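Local coordinates for DUF4974 domain-containing protein (Parabacteroides distasonis, PDB 4M0N) that is a putative anti-sigma factor of the FecR family, probably antagonising a sigma factor in membrane-linked signalling, at residues E65-F70 / T153-G158; R74-P79 / K90-S95; E103-A108 / P166-I171; E181-P186 / R224-K229. The protein carries 1 engineered substitution. All blocks are in the same frame, centred on the assembly; numbering follows the deposited sequence.

Interaction 1 of 4, residues E65-F70 / T153-G158; sequences EGEAFF and TAWLQG
OE2 of E67 accepts a hydrogen bond from ND2 of N97 while lying 3.3 Å from NE1 of W155, a pair whose angle is too poor for a hydrogen bond. The indole N-H is used by OD1 of N97, so this one asparagine serves both partners, and ND2 of N44 holds the other carboxylate oxygen, OE1. CG of E67 is anti to the backbone N (chi1 177°) and the chain beyond it is extended, running antiparallel alongside the W155 side chain. The carboxylate reaches over the pyrrole part of the indole, the two planes 33° apart, with OE1 3.9 Å from CD1 of W155. An alanine in place of E67 would probably leave the ND2 groups of N44 and N97 short of an acceptor and open a gap over this face of the indole.

F69 supplies the apolar half. Its backbone N lies at the indole edge, in plane, and its CB is 4.0 Å from CZ2 of W155. CD1 of L156 sits over one face of the phenyl ring, 3.9 Å from CD2 of F69, whereas CG2 of T153 reaches CD1 of F69 at 3.6 Å. The contact is buried: strand 67-72, flanked in its antiparallel sheet by strands 40-43 and 94-100, is met by the 3-10 turn that follows helix 149-152 and leads to strand 159-166.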
loop_
_atom_site.group_PDB
_atom_site.type_symbol
_atom_site.label_atom_id
_atom_site.label_comp_id
_atom_site.label_asym_id
_atom_site.label_seq_id
_atom_site.Cartn_x
_atom_site.Cartn_y
_atom_site.Cartn_z
ATOM N N GLU A 65 5.517 3.656 -7.895
ATOM C CA GLU A 65 4.474 4.463 -7.326
ATOM C C GLU A 65 3.214 3.623 -7.256
ATOM O O GLU A 65 2.799 3.010 -8.266
ATOM C CB GLU A 65 4.278 5.724 -8.178
ATOM C CG GLU A 65 3.231 6.681 -7.665
ATOM C CD GLU A 65 1.847 6.296 -8.126
ATOM O OE1 GLU A 65 1.623 6.143 -9.369
ATOM O OE2 GLU A 65 0.983 6.164 -7.265
ATOM N N GLY A 66 2.647 3.519 -6.056
ATOM C CA GLY A 66 1.529 2.609 -5.781
ATOM C C GLY A 66 1.915 1.693 -4.652
ATOM O O GLY A 66 2.676 2.095 -3.767
ATOM N N GLU A 67 1.462 0.443 -4.706
ATOM C CA GLU A 67 1.752 -0.526 -3.653
ATOM C C GLU A 67 2.263 -1.813 -4.218
ATOM O O GLU A 67 1.695 -2.346 -5.181
ATOM C CB GLU A 67 0.489 -0.775 -2.805
ATOM C CG GLU A 67 0.754 -1.857 -1.742
ATOM C CD GLU A 67 -0.391 -2.003 -0.776
ATOM O OE1 GLU A 67 -1.594 -1.849 -1.182
ATOM O OE2 GLU A 67 -0.112 -2.247 0.430
ATOM N N ALA A 68 3.381 -2.303 -3.663
ATOM C CA ALA A 68 3.956 -3.561 -4.107
ATOM C C ALA A 68 4.582 -4.275 -2.938
ATOM O O ALA A 68 5.094 -3.644 -2.017
ATOM C CB ALA A 68 5.020 -3.306 -5.171
ATOM N N PHE A 69 4.538 -5.600 -3.018
ATOM C CA PHE A 69 5.222 -6.469 -2.055
ATOM C C PHE A 69 6.417 -7.063 -2.789
ATOM O O PHE A 69 6.256 -7.736 -3.831
ATOM C CB PHE A 69 4.287 -7.554 -1.569
ATOM C CG PHE A 69 4.919 -8.451 -0.556
ATOM C CD1 PHE A 69 5.182 -7.973 0.711
ATOM C CD2 PHE A 69 5.305 -9.709 -0.901
ATOM C CE1 PHE A 69 5.804 -8.785 1.658
ATOM C CE2 PHE A 69 5.927 -10.528 0.040
ATOM C CZ PHE A 69 6.173 -10.059 1.294
ATOM N N PHE A 70 7.594 -6.856 -2.213
ATOM C CA PHE A 70 8.855 -7.336 -2.724
ATOM C C PHE A 70 9.401 -8.499 -1.893
ATOM O O PHE A 70 9.476 -8.401 -0.669
ATOM C CB PHE A 70 9.872 -6.203 -2.660
ATOM C CG PHE A 70 9.524 -5.043 -3.518
ATOM C CD1 PHE A 70 8.649 -4.083 -3.054
ATOM C CD2 PHE A 70 10.074 -4.914 -4.782
ATOM C CE1 PHE A 70 8.301 -3.024 -3.861
ATOM C CE2 PHE A 70 9.736 -3.870 -5.600
ATOM C CZ PHE A 70 8.838 -2.922 -5.133
ATOM N N THR A 153 -0.204 -7.293 4.236
ATOM C CA THR A 153 -0.039 -7.869 2.911
ATOM C C THR A 153 -1.166 -8.851 2.577
ATOM O O THR A 153 -0.995 -9.686 1.736
ATOM C CB THR A 153 1.335 -8.568 2.749
ATOM O OG1 THR A 153 1.502 -9.639 3.698
ATOM C CG2 THR A 153 2.444 -7.539 2.930
ATOM N N ALA A 154 -2.302 -8.706 3.254
ATOM C CA ALA A 154 -3.454 -9.571 2.994
ATOM C C ALA A 154 -3.981 -9.325 1.591
ATOM O O ALA A 154 -4.612 -10.203 0.986
ATOM C CB ALA A 154 -4.545 -9.299 4.001
ATOM N N TRP A 155 -3.752 -8.117 1.105
ATOM C CA TRP A 155 -4.133 -7.769 -0.252
ATOM C C TRP A 155 -3.648 -8.777 -1.293
ATOM O O TRP A 155 -4.318 -9.002 -2.281
ATOM C CB TRP A 155 -3.734 -6.336 -0.601
ATOM C CG TRP A 155 -2.255 -6.067 -0.806
ATOM C CD1 TRP A 155 -1.389 -5.547 0.109
ATOM C CD2 TRP A 155 -1.494 -6.280 -2.007
ATOM N NE1 TRP A 155 -0.129 -5.439 -0.438
ATOM C CE2 TRP A 155 -0.166 -5.885 -1.737
ATOM C CE3 TRP A 155 -1.802 -6.775 -3.278
ATOM C CZ2 TRP A 155 0.827 -5.921 -2.712
ATOM C CZ3 TRP A 155 -0.802 -6.836 -4.228
ATOM C CH2 TRP A 155 0.495 -6.422 -3.934
ATOM N N LEU A 156 -2.495 -9.402 -1.054
ATOM C CA LEU A 156 -1.962 -10.417 -1.943
ATOM C C LEU A 156 -2.989 -11.526 -2.216
ATOM O O LEU A 156 -3.047 -12.024 -3.334
ATOM C CB LEU A 156 -0.705 -11.052 -1.324
ATOM C CG LEU A 156 0.461 -10.084 -1.049
ATOM C CD1 LEU A 156 1.562 -10.743 -0.224
ATOM C CD2 LEU A 156 1.021 -9.571 -2.334
ATOM N N GLN A 157 -3.792 -11.855 -1.197
ATOM C CA GLN A 157 -4.783 -12.954 -1.261
ATOM C C GLN A 157 -6.211 -12.416 -1.330
ATOM O O GLN A 157 -7.162 -13.177 -1.114
ATOM C CB GLN A 157 -4.652 -13.874 -0.031
ATOM C CG GLN A 157 -3.312 -14.584 0.102
ATOM C CD GLN A 157 -2.245 -13.758 0.811
ATOM O OE1 GLN A 157 -2.544 -12.949 1.691
ATOM N NE2 GLN A 157 -0.990 -13.962 0.426
ATOM N N GLY A 158 -6.357 -11.121 -1.627
ATOM C CA GLY A 158 -7.652 -10.467 -1.719
ATOM C C GLY A 158 -8.240 -10.010 -0.396
ATOM O O GLY A 158 -9.431 -9.739 -0.301
#

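Interaction 2 of 4, residues R74-P79 / K90-S95; sequences RDEGKP and KVLGAS. Engineered in segment 90-95: A94 (natural residue Thr).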
loop_
_atom_site.group_PDB
_atom_site.type_symbol
_atom_site.label_atom_id
_atom_site.label_comp_id
_atom_site.label_asym_id
_atom_site.label_seq_id
_atom_site.Cartn_x
_atom_site.Cartn_y
_atom_site.Cartn_z
ATOM N N ARG A 74 18.527 -12.463 -1.902
ATOM C CA ARG A 74 19.640 -11.953 -1.147
ATOM C C ARG A 74 20.832 -11.836 -2.070
ATOM O O ARG A 74 21.207 -12.787 -2.746
ATOM C CB ARG A 74 19.985 -12.832 0.057
ATOM C CG ARG A 74 21.048 -12.195 0.943
ATOM C CD ARG A 74 21.288 -12.966 2.231
ATOM N NE ARG A 74 22.094 -12.154 3.140
ATOM C CZ ARG A 74 21.623 -11.208 3.951
ATOM N NH1 ARG A 74 20.324 -10.946 4.019
ATOM N NH2 ARG A 74 22.462 -10.522 4.718
ATOM N N ASP A 75 21.355 -10.621 -2.138
ATOM C CA ASP A 75 22.658 -10.360 -2.701
ATOM C C ASP A 75 23.296 -9.301 -1.808
ATOM O O ASP A 75 23.003 -8.114 -1.931
ATOM C CB ASP A 75 22.544 -9.896 -4.150
ATOM C CG ASP A 75 23.878 -9.888 -4.863
ATOM O OD1 ASP A 75 24.911 -9.689 -4.196
ATOM O OD2 ASP A 75 23.890 -10.053 -6.094
ATOM N N GLU A 76 24.140 -9.742 -0.876
ATOM C CA GLU A 76 24.845 -8.814 0.012
ATOM C C GLU A 76 25.737 -7.860 -0.788
ATOM O O GLU A 76 25.927 -6.703 -0.407
ATOM C CB GLU A 76 25.691 -9.568 1.044
ATOM C CG GLU A 76 24.895 -10.324 2.101
ATOM C CD GLU A 76 25.785 -11.023 3.129
ATOM O OE1 GLU A 76 26.905 -11.451 2.771
ATOM O OE2 GLU A 76 25.364 -11.155 4.301
ATOM N N GLY A 77 26.265 -8.347 -1.905
ATOM C CA GLY A 77 27.137 -7.545 -2.759
ATOM C C GLY A 77 26.443 -6.481 -3.586
ATOM O O GLY A 77 27.115 -5.670 -4.217
ATOM N N LYS A 78 25.104 -6.473 -3.576
ATOM C CA LYS A 78 24.340 -5.656 -4.501
ATOM C C LYS A 78 23.010 -5.280 -3.841
ATOM O O LYS A 78 22.035 -6.020 -3.928
ATOM C CB LYS A 78 24.108 -6.443 -5.794
ATOM C CG LYS A 78 24.054 -5.600 -7.054
ATOM C CD LYS A 78 24.094 -6.503 -8.280
ATOM C CE LYS A 78 23.653 -5.781 -9.545
ATOM N NZ LYS A 78 23.630 -6.697 -10.721
ATOM N N PRO A 79 22.989 -4.149 -3.127
ATOM C CA PRO A 79 21.750 -3.766 -2.470
ATOM C C PRO A 79 20.632 -3.579 -3.478
ATOM O O PRO A 79 20.885 -3.218 -4.647
ATOM C CB PRO A 79 22.091 -2.426 -1.829
ATOM C CG PRO A 79 23.576 -2.438 -1.665
ATOM C CD PRO A 79 24.088 -3.209 -2.846
ATOM N N LYS A 90 15.909 0.263 1.074
ATOM C CA LYS A 90 17.154 -0.420 0.712
ATOM C C LYS A 90 17.319 -1.716 1.486
ATOM O O LYS A 90 17.188 -1.725 2.718
ATOM C CB LYS A 90 18.273 0.529 1.028
ATOM C CG LYS A 90 19.642 0.070 0.612
ATOM C CD LYS A 90 20.633 1.192 0.882
ATOM C CE LYS A 90 21.995 0.844 0.330
ATOM N NZ LYS A 90 22.570 -0.336 1.032
ATOM N N VAL A 91 17.550 -2.817 0.785
ATOM C CA VAL A 91 17.734 -4.072 1.451
ATOM C C VAL A 91 18.880 -4.841 0.804
ATOM O O VAL A 91 19.280 -4.550 -0.333
ATOM C CB VAL A 91 16.477 -4.973 1.471
ATOM C CG1 VAL A 91 15.249 -4.234 1.997
ATOM C CG2 VAL A 91 16.204 -5.598 0.112
ATOM N N LEU A 92 19.365 -5.855 1.511
ATOM C CA LEU A 92 20.214 -6.858 0.877
ATOM C C LEU A 92 19.417 -8.109 0.509
ATOM O O LEU A 92 19.633 -8.726 -0.527
ATOM C CB LEU A 92 21.357 -7.234 1.807
ATOM C CG LEU A 92 22.205 -6.084 2.331
ATOM C CD1 LEU A 92 23.307 -6.667 3.216
ATOM C CD2 LEU A 92 22.818 -5.277 1.202
ATOM N N GLY A 93 18.508 -8.482 1.394
ATOM C CA GLY A 93 17.632 -9.626 1.186
ATOM C C GLY A 93 16.574 -9.471 2.239
ATOM O O GLY A 93 16.884 -9.461 3.404
ATOM N N ALA A 94 15.329 -9.267 1.825
ATOM C CA ALA A 94 14.218 -9.070 2.750
ATOM C C ALA A 94 12.920 -9.162 1.981
ATOM O O ALA A 94 12.934 -9.061 0.754
ATOM C CB ALA A 94 14.304 -7.701 3.396
ATOM N N SER A 95 11.814 -9.380 2.668
ATOM C CA SER A 95 10.516 -9.253 2.005
ATOM C C SER A 95 9.731 -8.212 2.751
ATOM O O SER A 95 9.701 -8.173 3.979
ATOM C CB SER A 95 9.758 -10.575 1.855
ATOM O OG SER A 95 9.289 -11.132 3.089
HETATM O O HOH W 1 17.924 -9.392 5.776
#
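R74 starts its path against G93, its CB 4.1 Å from CA of G93, where a side chain on the glycine would collide with it. CG, anti to the backbone N (chi1 -173°), passes 4.0 Å from O of L92, and the chain stays extended as far as NE, taking the guanidinium past L92. CB of L92 lies loosely over the rim of one guanidinium face, and NH2 of R74 is 4.2 Å from CD1 of L92. At the tip NH2 donates to OE2 of E76, 3.0 Å away and in the guanidinium plane, making a salt bridge through the anti lone pair of the acid. NH1 reaches O of G93 through a water that it binds weakly.

Next in the chain, D75 opens a type I turn ending at K78, in the loop joining strands 67-72 and 80-83, which belong to different sheets. N of D75 donates to O of L92 at 3.0 Å, an oxygen that also accepts from R60. CD2 of L92 packs on CG of P79. On the same ring lies K90, NZ 3.6 Å from CG of P79; an alanine at K90 would probably uncover this side of the proline ring.

Interaction 3 of 4, residues E103-A108 / P166-I171; sequences EDELMA and PISSVI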
loop_
_atom_site.group_PDB
_atom_site.type_symbol
_atom_site.label_atom_id
_atom_site.label_comp_id
_atom_site.label_asym_id
_atom_site.label_seq_id
_atom_site.Cartn_x
_atom_site.Cartn_y
_atom_site.Cartn_z
ATOM N N GLU A 103 -1.704 9.434 -4.821
ATOM C CA GLU A 103 -2.980 10.032 -4.386
ATOM C C GLU A 103 -3.366 9.921 -2.896
ATOM O O GLU A 103 -4.398 10.476 -2.477
ATOM C CB GLU A 103 -4.137 9.479 -5.233
ATOM C CG GLU A 103 -4.464 8.007 -5.051
ATOM C CD GLU A 103 -3.807 7.092 -6.056
ATOM O OE1 GLU A 103 -2.687 7.517 -6.558
ATOM O OE2 GLU A 103 -4.428 5.977 -6.344
ATOM N N ASP A 104 -2.578 9.215 -2.090
ATOM C CA ASP A 104 -2.955 8.926 -0.708
ATOM C C ASP A 104 -2.236 9.886 0.240
ATOM O O ASP A 104 -1.158 10.386 -0.064
ATOM C CB ASP A 104 -2.560 7.508 -0.294
ATOM C CG ASP A 104 -3.442 6.415 -0.909
ATOM O OD1 ASP A 104 -4.313 6.736 -1.761
ATOM O OD2 ASP A 104 -3.241 5.217 -0.516
ATOM N N GLU A 105 -2.833 10.081 1.394
ATOM C CA GLU A 105 -2.238 10.915 2.430
ATOM C C GLU A 105 -1.092 10.187 3.132
ATOM O O GLU A 105 -0.202 10.839 3.665
ATOM C CB GLU A 105 -3.288 11.417 3.442
ATOM C CG GLU A 105 -3.937 10.376 4.340
ATOM C CD GLU A 105 -4.707 10.989 5.504
ATOM O OE1 GLU A 105 -5.470 11.955 5.281
ATOM O OE2 GLU A 105 -4.550 10.497 6.646
ATOM N N LEU A 106 -1.099 8.853 3.128
ATOM C CA LEU A 106 -0.069 8.106 3.824
ATOM C C LEU A 106 0.750 7.227 2.910
ATOM O O LEU A 106 0.242 6.729 1.897
ATOM C CB LEU A 106 -0.674 7.219 4.902
ATOM C CG LEU A 106 -1.608 7.848 5.929
ATOM C CD1 LEU A 106 -2.270 6.783 6.798
ATOM C CD2 LEU A 106 -0.807 8.810 6.775
ATOM N N MET A 107 2.018 7.041 3.281
ATOM C CA MET A 107 2.896 6.060 2.694
ATOM C C MET A 107 3.404 5.160 3.827
ATOM O O MET A 107 3.594 5.622 4.933
ATOM C CB MET A 107 4.038 6.790 2.004
ATOM C CG MET A 107 5.127 5.949 1.429
ATOM S SD MET A 107 6.517 5.659 2.525
ATOM C CE MET A 107 7.601 4.976 1.270
ATOM N N ALA A 108 3.517 3.871 3.568
ATOM C CA ALA A 108 3.975 2.953 4.608
ATOM C C ALA A 108 4.831 1.847 4.054
ATOM O O ALA A 108 4.535 1.265 2.991
ATOM C CB ALA A 108 2.818 2.333 5.365
ATOM N N PRO A 166 -7.658 5.636 8.652
ATOM C CA PRO A 166 -8.612 6.701 8.373
ATOM C C PRO A 166 -9.566 6.333 7.232
ATOM O O PRO A 166 -9.132 5.733 6.251
ATOM C CB PRO A 166 -7.718 7.868 7.950
ATOM C CG PRO A 166 -6.397 7.576 8.565
ATOM C CD PRO A 166 -6.266 6.094 8.519
ATOM N N ILE A 167 -10.836 6.704 7.379
ATOM C CA ILE A 167 -11.871 6.415 6.371
ATOM C C ILE A 167 -11.472 6.920 4.972
ATOM O O ILE A 167 -11.712 6.233 3.987
ATOM C CB ILE A 167 -13.281 6.903 6.821
ATOM C CG1 ILE A 167 -14.379 6.473 5.836
ATOM C CG2 ILE A 167 -13.329 8.416 7.007
ATOM C CD1 ILE A 167 -14.520 4.982 5.643
ATOM N N SER A 168 -10.804 8.067 4.880
ATOM C CA SER A 168 -10.392 8.585 3.564
ATOM C C SER A 168 -9.432 7.620 2.883
ATOM O O SER A 168 -9.489 7.413 1.668
ATOM C CB SER A 168 -9.749 9.976 3.683
ATOM O OG SER A 168 -8.779 10.019 4.722
ATOM N N SER A 169 -8.536 7.029 3.667
ATOM C CA SER A 169 -7.595 6.062 3.134
ATOM C C SER A 169 -8.303 4.754 2.780
ATOM O O SER A 169 -8.045 4.181 1.743
ATOM C CB SER A 169 -6.451 5.797 4.123
ATOM O OG SER A 169 -5.731 6.994 4.379
ATOM N N VAL A 170 -9.179 4.287 3.657
ATOM C CA VAL A 170 -10.015 3.110 3.374
ATOM C C VAL A 170 -10.696 3.265 2.014
ATOM O O VAL A 170 -10.679 2.347 1.197
ATOM C CB VAL A 170 -11.088 2.921 4.475
ATOM C CG1 VAL A 170 -12.166 1.947 4.038
ATOM C CG2 VAL A 170 -10.435 2.444 5.772
ATOM N N ILE A 171 -11.303 4.419 1.775
ATOM C CA ILE A 171 -12.050 4.610 0.541
ATOM C C ILE A 171 -11.149 4.527 -0.683
ATOM O O ILE A 171 -11.543 3.989 -1.706
ATOM C CB ILE A 171 -12.837 5.940 0.562
ATOM C CG1 ILE A 171 -14.006 5.809 1.541
ATOM C CG2 ILE A 171 -13.296 6.334 -0.827
ATOM C CD1 ILE A 171 -14.649 7.136 1.846
HETATM O O HOH W 2 -3.539 7.208 3.143
#
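Light surface packing, with no direct hydrogen bond, brings E105 and L106 against P166, S168 and S169, where the last residues of a turn and the start of strand 106-111 face the beginning of helix 167-178. Only 164 Å² is buried in all, and the nearest approaches are long. E105 leaves its backbone with CG between the backbone N and the carbonyl carbon (chi1 67°), then extends so that its carboxylate reaches the helix start. CG of E105 lies 3.8 Å from OG of S169, while OE2 of E105 comes within 4.0 Å of CG of P166. OE1 of the same acid stands 3.9 Å from OG of S168. E105 and S169 are each modelled in two conformers, so these distances apply to one arrangement.

The contact joins the antiparallel sheet of the FecR region to the C-terminal FecR region, whose helix 167-178 has P166 at its N-cap. O of P166 accepts a helical bond from N of V170 at 3.0 Å. A negative carboxylate close to this helix start is likely to be electrostatically favourable. The side chain of L106 meets the same end, its CD1 4.4 Å from CD of P166 and 4.2 Å from OG of S169.

A water links N of L106, which donates to it at 2.9 Å, with OG of S169; the serine side of this bridge is unusually short and therefore doubtful. Just beside it, firmer polar links run from D104 and E103 to R176 of the same helix, and from D104 to H172.

Interaction 4 of 4, residues E181-P186 / R224-K229; sequences EIVLDP and RIVLYK
I225 N donates to E181 O and V183 N to I225 O (2.8 Å); L227 N donates to V183 O, and D185 N to L227 O (2.8 Å). Through these four backbone bonds strand 224-228, central in the three-stranded mixed sheet of the C-terminal FecR region, pairs in parallel with the edge strand 182-184; strand 217-221 lies antiparallel on its other side.

The apolar contacts fall on two faces. On one, I182 CG2 rests 3.9 Å from L227 CG, and L184 CD2 lies 3.9 Å from L227 CD1; this face packs on I171 of helix 167-178 and L207 of helix 203-214. On the other, V183 CG2 meets V226 CG2 at 3.6 Å and lies over one face of the R224 guanidinium.

Where the paired strands begin, CG of R224 is anti to the backbone N (chi1 -150°), and the extended chain beyond it crosses V183 at about a right angle; NE makes a weak hydrogen bond and salt bridge to E181 OE2 (3.4 Å). At the other end, OD2 of D185 packs against CB of Y228, while OD1 accepts from N187 N.

With four near-linear backbone bonds and apolar packing on both faces, the pairing probably depends little on charge.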
loop_
_atom_site.group_PDB
_atom_site.type_symbol
_atom_site.label_atom_id
_atom_site.label_comp_id
_atom_site.label_asym_id
_atom_site.label_seq_id
_atom_site.Cartn_x
_atom_site.Cartn_y
_atom_site.Cartn_z
ATOM N N GLU A 181 -15.715 4.040 -8.293
ATOM C CA GLU A 181 -15.576 5.377 -7.737
ATOM C C GLU A 181 -16.419 5.491 -6.468
ATOM O O GLU A 181 -17.601 5.138 -6.442
ATOM C CB GLU A 181 -15.991 6.446 -8.745
ATOM C CG GLU A 181 -15.493 7.842 -8.388
ATOM C CD GLU A 181 -16.321 8.967 -9.007
ATOM O OE1 GLU A 181 -17.001 8.733 -10.026
ATOM O OE2 GLU A 181 -16.291 10.093 -8.463
ATOM N N ILE A 182 -15.785 5.964 -5.405
ATOM C CA ILE A 182 -16.465 6.164 -4.152
ATOM C C ILE A 182 -16.094 7.546 -3.658
ATOM O O ILE A 182 -14.919 7.850 -3.534
ATOM C CB ILE A 182 -16.039 5.149 -3.083
ATOM C CG1 ILE A 182 -16.336 3.718 -3.527
ATOM C CG2 ILE A 182 -16.719 5.458 -1.756
ATOM C CD1 ILE A 182 -15.695 2.683 -2.611
ATOM N N VAL A 183 -17.109 8.353 -3.377
ATOM C CA VAL A 183 -16.925 9.719 -2.903
ATOM C C VAL A 183 -17.603 9.891 -1.538
ATOM O O VAL A 183 -18.574 9.203 -1.228
ATOM C CB VAL A 183 -17.502 10.730 -3.921
ATOM C CG1 VAL A 183 -16.950 10.449 -5.310
ATOM C CG2 VAL A 183 -19.025 10.689 -3.951
ATOM N N LEU A 184 -17.062 10.804 -0.735
ATOM C CA LEU A 184 -17.631 11.173 0.560
ATOM C C LEU A 184 -18.536 12.376 0.376
ATOM O O LEU A 184 -18.137 13.346 -0.275
ATOM C CB LEU A 184 -16.508 11.532 1.546
ATOM C CG LEU A 184 -15.600 10.383 1.989
ATOM C CD1 LEU A 184 -14.339 10.887 2.678
ATOM C CD2 LEU A 184 -16.374 9.445 2.904
ATOM N N ASP A 185 -19.754 12.303 0.924
ATOM C CA ASP A 185 -20.657 13.447 0.994
ATOM C C ASP A 185 -19.872 14.656 1.529
ATOM O O ASP A 185 -19.344 14.601 2.638
ATOM C CB ASP A 185 -21.849 13.113 1.918
ATOM C CG ASP A 185 -22.890 14.222 1.994
ATOM O OD1 ASP A 185 -22.620 15.354 1.563
ATOM O OD2 ASP A 185 -23.996 13.958 2.511
ATOM N N PRO A 186 -19.786 15.747 0.741
ATOM C CA PRO A 186 -18.989 16.903 1.168
ATOM C C PRO A 186 -19.583 17.686 2.343
ATOM O O PRO A 186 -18.863 18.464 2.970
ATOM C CB PRO A 186 -18.966 17.781 -0.086
ATOM C CG PRO A 186 -20.284 17.502 -0.734
ATOM C CD PRO A 186 -20.487 16.021 -0.530
ATOM N N ARG A 224 -21.209 5.914 -9.494
ATOM C CA ARG A 224 -20.658 6.588 -8.333
ATOM C C ARG A 224 -21.292 5.961 -7.102
ATOM O O ARG A 224 -22.510 5.768 -7.074
ATOM C CB ARG A 224 -21.005 8.079 -8.403
ATOM C CG ARG A 224 -20.004 9.006 -7.742
ATOM C CD ARG A 224 -20.497 10.444 -7.790
ATOM N NE ARG A 224 -19.398 11.410 -7.793
ATOM C CZ ARG A 224 -19.548 12.735 -7.832
ATOM N NH1 ARG A 224 -20.760 13.285 -7.871
ATOM N NH2 ARG A 224 -18.475 13.520 -7.833
ATOM N N ILE A 225 -20.480 5.602 -6.112
ATOM C CA ILE A 225 -21.001 5.327 -4.786
ATOM C C ILE A 225 -20.683 6.529 -3.916
ATOM O O ILE A 225 -19.543 6.994 -3.885
ATOM C CB ILE A 225 -20.414 4.052 -4.145
ATOM C CG1 ILE A 225 -20.859 2.818 -4.923
ATOM C CG2 ILE A 225 -20.862 3.929 -2.693
ATOM C CD1 ILE A 225 -20.255 1.535 -4.417
ATOM N N VAL A 226 -21.702 7.019 -3.212
ATOM C CA VAL A 226 -21.572 8.166 -2.305
ATOM C C VAL A 226 -21.780 7.711 -0.864
ATOM O O VAL A 226 -22.753 7.029 -0.562
ATOM C CB VAL A 226 -22.612 9.250 -2.630
ATOM C CG1 VAL A 226 -22.462 10.436 -1.681
ATOM C CG2 VAL A 226 -22.494 9.692 -4.088
ATOM N N LEU A 227 -20.853 8.070 0.017
ATOM C CA LEU A 227 -20.961 7.730 1.432
ATOM C C LEU A 227 -21.527 8.920 2.172
ATOM O O LEU A 227 -21.229 10.066 1.827
ATOM C CB LEU A 227 -19.600 7.374 2.033
ATOM C CG LEU A 227 -18.866 6.172 1.435
ATOM C CD1 LEU A 227 -17.609 5.829 2.235
ATOM C CD2 LEU A 227 -19.782 4.955 1.343
ATOM N N TYR A 228 -22.360 8.649 3.171
ATOM C CA TYR A 228 -23.009 9.717 3.914
ATOM C C TYR A 228 -23.366 9.267 5.330
ATOM O O TYR A 228 -23.073 8.132 5.724
ATOM C CB TYR A 228 -24.234 10.219 3.148
ATOM C CG TYR A 228 -25.357 9.228 3.082
ATOM C CD1 TYR A 228 -25.347 8.179 2.163
ATOM C CD2 TYR A 228 -26.465 9.354 3.931
ATOM C CE1 TYR A 228 -26.400 7.268 2.111
ATOM C CE2 TYR A 228 -27.510 8.456 3.887
ATOM C CZ TYR A 228 -27.479 7.417 2.983
ATOM O OH TYR A 228 -28.538 6.545 2.983
ATOM N N LYS A 229 -23.941 10.193 6.099
ATOM C CA LYS A 229 -24.411 9.928 7.461
ATOM C C LYS A 229 -25.757 10.611 7.619
ATOM O O LYS A 229 -26.099 11.494 6.838
ATOM C CB LYS A 229 -23.436 10.475 8.522
ATOM C CG LYS A 229 -22.134 9.705 8.650
ATOM C CD LYS A 229 -21.167 10.330 9.658
ATOM C CE LYS A 229 -19.831 9.589 9.671
ATOM N NZ LYS A 229 -18.793 10.223 10.542
#

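In the fold
This chain is a fragment of a longer, probably membrane-anchored protein and holds its FecR and C-terminal FecR regions. Interactions 1 and 2, with centres about 20 Å apart, share the antiparallel FecR sheet, where strands 67-72 and 94-100 are neighbours; interaction 2 is nested within the loop that interaction 1 closes. Interaction 3, about 15 Å from interaction 1, joins strand 106-111 of that sheet to helix 167-178 of the C-terminal FecR region, while interaction 1 docks loop 153-158 on the same sheet; their segments alternate along the chain. Interaction 4 comes last, about 15 Å from interaction 3 and 43 Å from interaction 2; I171 of interaction 3 packs on its L184 and L227.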